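HAD-superfamily hydrolase, subfamily IA, variant 1 (Ehrlichia chaffeensis, PDB 3KZX) probably hydrolyses 2-phosphoglycolate to glycolate and phosphate, as a member of the haloacid dehalogenase-like hydrolase superfamily. Local coordinates at residues N105-L115 with F218-C226. Numbering follows the deposited sequence.
Sequences NDGAIELLDTL and FYDIRNFIC
Helices 108-115 and 218-226 run nearly parallel, their axes 8.8 Å apart at 19°, with Gly107 facing Phe218 and Leu111 facing Arg222 one turn on. Gly107, the N-cap residue, has a positive phi, and its CA lies over one face of the Tyr219 ring, 4.0 Å from the centroid, a CH-pi contact. With no side chain on Gly107, its backbone comes up against Phe218, Gly107 C lying 3.5 Å from Phe218 CB. On the inner side Leu111 divides its methyls: CD2 meets Phe218 CD1 at 3.5 Å, while CD1 rests on Arg222 CA. Phe218 also takes the Asp106 carbonyl O at its ring edge, in plane, and stacks with Tyr203 of strand 199-203. Farther along, Leu115 CD2 packs on Ile225 CG2. Leu111 and Leu115 set helix 108-115 on Phe30 of strand 27-30, while Ile221 touches Tyr203 and Phe215 of strand 213-215, so both helices pack on the parallel sheet of the Rossmann-like core. Toward the surface, Arg222 extends from CG to NE, with CG anti to its backbone N (chi1 -175°), and crosses Thr114 at about a right angle. Its NE donates to Thr114 OG1 at 2.7 Å, bent to 139° at the hydrogen. Water bridges Asp106 O to Phe218 N, and another links Glu110 OE1 with Tyr219 OH. The contact thus joins an apolar inner seam to a hydrated polar margin, where a water satisfies the first-turn N-H of Phe218 and Thr114 receives the arginine N-H.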
loop_
_atom_site.group_PDB
_atom_site.type_symbol
_atom_site.label_atom_id
_atom_site.label_comp_id
_atom_site.label_asym_id
_atom_site.label_seq_id
_atom_site.Cartn_x
_atom_site.Cartn_y
_atom_site.Cartn_z
ATOM N N ASN A 105 8.722 -1.766 2.665
ATOM C CA ASN A 105 9.306 -2.753 1.808
ATOM C C ASN A 105 10.645 -2.269 1.280
ATOM O O ASN A 105 10.883 -1.078 1.165
ATOM C CB ASN A 105 8.370 -3.090 0.637
ATOM C CG ASN A 105 7.415 -4.204 0.985
ATOM O OD1 ASN A 105 7.852 -5.237 1.461
ATOM N ND2 ASN A 105 6.116 -4.006 0.752
ATOM N N ASP A 106 11.486 -3.225 0.913
ATOM C CA ASP A 106 12.829 -2.927 0.386
ATOM C C ASP A 106 12.773 -1.985 -0.807
ATOM O O ASP A 106 11.989 -2.186 -1.723
ATOM C CB ASP A 106 13.511 -4.208 -0.078
ATOM C CG ASP A 106 13.836 -5.182 1.064
ATOM O OD1 ASP A 106 13.750 -4.830 2.249
ATOM O OD2 ASP A 106 14.142 -6.341 0.747
ATOM N N GLY A 107 13.655 -0.990 -0.818
ATOM C CA GLY A 107 13.749 -0.074 -1.942
ATOM C C GLY A 107 12.765 1.083 -1.946
ATOM O O GLY A 107 12.941 1.991 -2.732
ATOM N N ALA A 108 11.784 1.085 -1.031
ATOM C CA ALA A 108 10.711 2.091 -1.032
ATOM C C ALA A 108 11.255 3.491 -0.817
ATOM O O ALA A 108 10.967 4.398 -1.629
ATOM C CB ALA A 108 9.641 1.765 0.060
ATOM N N ILE A 109 12.045 3.694 0.257
ATOM C CA ILE A 109 12.611 5.023 0.507
ATOM C C ILE A 109 13.491 5.508 -0.644
ATOM O O ILE A 109 13.430 6.676 -1.025
ATOM C CB ILE A 109 13.454 5.091 1.808
ATOM C CG1 ILE A 109 12.541 5.291 3.005
ATOM C CG2 ILE A 109 14.421 6.326 1.763
ATOM C CD1 ILE A 109 12.476 6.751 3.437
ATOM N N GLU A 110 14.332 4.624 -1.196
ATOM C CA GLU A 110 15.160 5.013 -2.349
ATOM C C GLU A 110 14.333 5.509 -3.526
ATOM O O GLU A 110 14.701 6.500 -4.176
ATOM C CB GLU A 110 16.076 3.886 -2.784
ATOM C CG GLU A 110 17.181 3.673 -1.792
ATOM C CD GLU A 110 17.732 2.285 -1.781
ATOM O OE1 GLU A 110 17.321 1.491 -0.904
ATOM O OE2 GLU A 110 18.607 2.021 -2.626
ATOM N N LEU A 111 13.200 4.842 -3.779
ATOM C CA LEU A 111 12.298 5.275 -4.841
ATOM C C LEU A 111 11.605 6.605 -4.547
ATOM O O LEU A 111 11.571 7.528 -5.400
ATOM C CB LEU A 111 11.268 4.161 -5.135
ATOM C CG LEU A 111 10.162 4.563 -6.075
ATOM C CD1 LEU A 111 10.759 4.954 -7.428
ATOM C CD2 LEU A 111 9.109 3.405 -6.207
ATOM N N LEU A 112 11.063 6.755 -3.336
ATOM C CA LEU A 112 10.474 8.033 -2.979
ATOM C C LEU A 112 11.475 9.150 -3.137
ATOM O O LEU A 112 11.158 10.221 -3.689
ATOM C CB LEU A 112 9.914 8.012 -1.533
ATOM C CG LEU A 112 8.821 6.963 -1.228
ATOM C CD1 LEU A 112 8.536 6.918 0.252
ATOM C CD2 LEU A 112 7.518 7.239 -1.982
ATOM N N ASP A 113 12.701 8.913 -2.672
ATOM C CA ASP A 113 13.696 9.954 -2.682
ATOM C C ASP A 113 14.141 10.298 -4.105
ATOM O O ASP A 113 14.345 11.456 -4.423
ATOM C CB ASP A 113 14.883 9.592 -1.786
ATOM C CG ASP A 113 15.551 10.818 -1.225
ATOM O OD1 ASP A 113 14.922 11.556 -0.418
ATOM O OD2 ASP A 113 16.682 11.074 -1.662
ATOM N N THR A 114 14.261 9.298 -4.961
ATOM C CA THR A 114 14.533 9.515 -6.374
ATOM C C THR A 114 13.427 10.349 -7.033
ATOM O O THR A 114 13.695 11.294 -7.761
ATOM C CB THR A 114 14.708 8.163 -7.096
ATOM O OG1 THR A 114 15.967 7.628 -6.700
ATOM C CG2 THR A 114 14.766 8.334 -8.591
ATOM N N LEU A 115 12.173 10.008 -6.764
ATOM C CA LEU A 115 11.079 10.779 -7.338
ATOM C C LEU A 115 11.097 12.235 -6.852
ATOM O O LEU A 115 10.931 13.167 -7.644
ATOM C CB LEU A 115 9.743 10.106 -7.043
ATOM C CG LEU A 115 9.556 8.743 -7.739
ATOM C CD1 LEU A 115 8.325 7.973 -7.182
ATOM C CD2 LEU A 115 9.416 8.955 -9.309
ATOM N N PHE A 218 10.751 -2.597 -5.453
ATOM C CA PHE A 218 10.878 -1.175 -5.722
ATOM C C PHE A 218 12.188 -0.792 -6.388
ATOM O O PHE A 218 12.287 0.287 -6.966
ATOM C CB PHE A 218 10.706 -0.390 -4.429
ATOM C CG PHE A 218 9.296 -0.279 -3.992
ATOM C CD1 PHE A 218 8.336 0.288 -4.827
ATOM C CD2 PHE A 218 8.913 -0.719 -2.748
ATOM C CE1 PHE A 218 7.014 0.388 -4.408
ATOM C CE2 PHE A 218 7.616 -0.634 -2.358
ATOM C CZ PHE A 218 6.661 -0.078 -3.180
ATOM N N TYR A 219 13.197 -1.657 -6.334
ATOM C CA TYR A 219 14.469 -1.359 -7.030
ATOM C C TYR A 219 14.246 -1.376 -8.563
ATOM O O TYR A 219 14.682 -0.482 -9.285
ATOM C CB TYR A 219 15.592 -2.346 -6.627
ATOM C CG TYR A 219 15.842 -2.554 -5.138
ATOM C CD1 TYR A 219 16.457 -1.572 -4.356
ATOM C CD2 TYR A 219 15.507 -3.762 -4.523
ATOM C CE1 TYR A 219 16.708 -1.785 -2.983
ATOM C CE2 TYR A 219 15.757 -3.984 -3.174
ATOM C CZ TYR A 219 16.353 -2.992 -2.407
ATOM O OH TYR A 219 16.592 -3.233 -1.062
ATOM N N ASP A 220 13.515 -2.374 -9.048
ATOM C CA ASP A 220 13.192 -2.481 -10.463
ATOM C C ASP A 220 12.276 -1.352 -10.926
ATOM O O ASP A 220 12.468 -0.827 -12.026
ATOM C CB ASP A 220 12.568 -3.847 -10.802
ATOM C CG ASP A 220 13.552 -5.020 -10.598
ATOM O OD1 ASP A 220 14.780 -4.837 -10.737
ATOM O OD2 ASP A 220 13.099 -6.140 -10.323
ATOM N N ILE A 221 11.347 -0.930 -10.065
ATOM C CA ILE A 221 10.456 0.169 -10.423
ATOM C C ILE A 221 11.259 1.454 -10.514
ATOM O O ILE A 221 11.083 2.232 -11.457
ATOM C CB ILE A 221 9.328 0.360 -9.425
ATOM C CG1 ILE A 221 8.372 -0.847 -9.468
ATOM C CG2 ILE A 221 8.593 1.707 -9.686
ATOM C CD1 ILE A 221 7.291 -0.876 -8.343
ATOM N N ARG A 222 12.172 1.668 -9.553
ATOM C CA ARG A 222 13.037 2.850 -9.578
ATOM C C ARG A 222 13.899 2.884 -10.856
ATOM O O ARG A 222 14.006 3.927 -11.500
ATOM C CB ARG A 222 13.909 2.924 -8.341
ATOM C CG ARG A 222 14.754 4.214 -8.256
ATOM C CD ARG A 222 15.684 4.117 -7.069
ATOM N NE ARG A 222 16.754 5.111 -7.070
ATOM C CZ ARG A 222 17.898 5.014 -7.747
ATOM N NH1 ARG A 222 18.175 3.957 -8.509
ATOM N NH2 ARG A 222 18.779 5.990 -7.663
ATOM N N ASN A 223 14.532 1.770 -11.195
ATOM C CA ASN A 223 15.291 1.693 -12.451
ATOM C C ASN A 223 14.441 2.026 -13.682
ATOM O O ASN A 223 14.894 2.766 -14.567
ATOM C CB ASN A 223 15.967 0.336 -12.619
ATOM C CG ASN A 223 17.119 0.140 -11.660
ATOM O OD1 ASN A 223 17.457 -0.996 -11.276
ATOM N ND2 ASN A 223 17.717 1.233 -11.251
ATOM N N PHE A 224 13.224 1.503 -13.721
ATOM C CA PHE A 224 12.296 1.746 -14.817
ATOM C C PHE A 224 11.948 3.221 -14.930
ATOM O O PHE A 224 12.027 3.811 -16.010
ATOM C CB PHE A 224 11.041 0.920 -14.595
ATOM C CG PHE A 224 9.985 1.086 -15.648
ATOM C CD1 PHE A 224 10.180 0.590 -16.926
ATOM C CD2 PHE A 224 8.774 1.659 -15.332
ATOM C CE1 PHE A 224 9.191 0.684 -17.893
ATOM C CE2 PHE A 224 7.754 1.754 -16.279
ATOM C CZ PHE A 224 7.973 1.293 -17.572
ATOM N N ILE A 225 11.645 3.859 -13.812
ATOM C CA ILE A 225 11.279 5.277 -13.860
ATOM C C ILE A 225 12.504 6.152 -14.196
ATOM O O ILE A 225 12.416 7.095 -15.005
ATOM C CB ILE A 225 10.582 5.732 -12.564
ATOM C CG1 ILE A 225 9.242 4.985 -12.429
ATOM C CG2 ILE A 225 10.403 7.279 -12.620
ATOM C CD1 ILE A 225 8.444 5.289 -11.182
ATOM N N CYS A 226 13.659 5.820 -13.635
ATOM C CA CYS A 226 14.881 6.533 -14.010
ATOM C C CYS A 226 15.177 6.399 -15.499
ATOM O O CYS A 226 15.634 7.344 -16.144
ATOM C CB CYS A 226 16.093 6.028 -13.215
ATOM S SG CYS A 226 16.030 6.512 -11.478
HETATM O O HOH W 1 10.331 -3.927 -2.801
HETATM O O HOH W 2 14.136 1.726 -5.167
HETATM O O HOH W 3 17.399 -0.908 0.029
HETATM O O HOH W 4 18.218 9.008 -7.740
#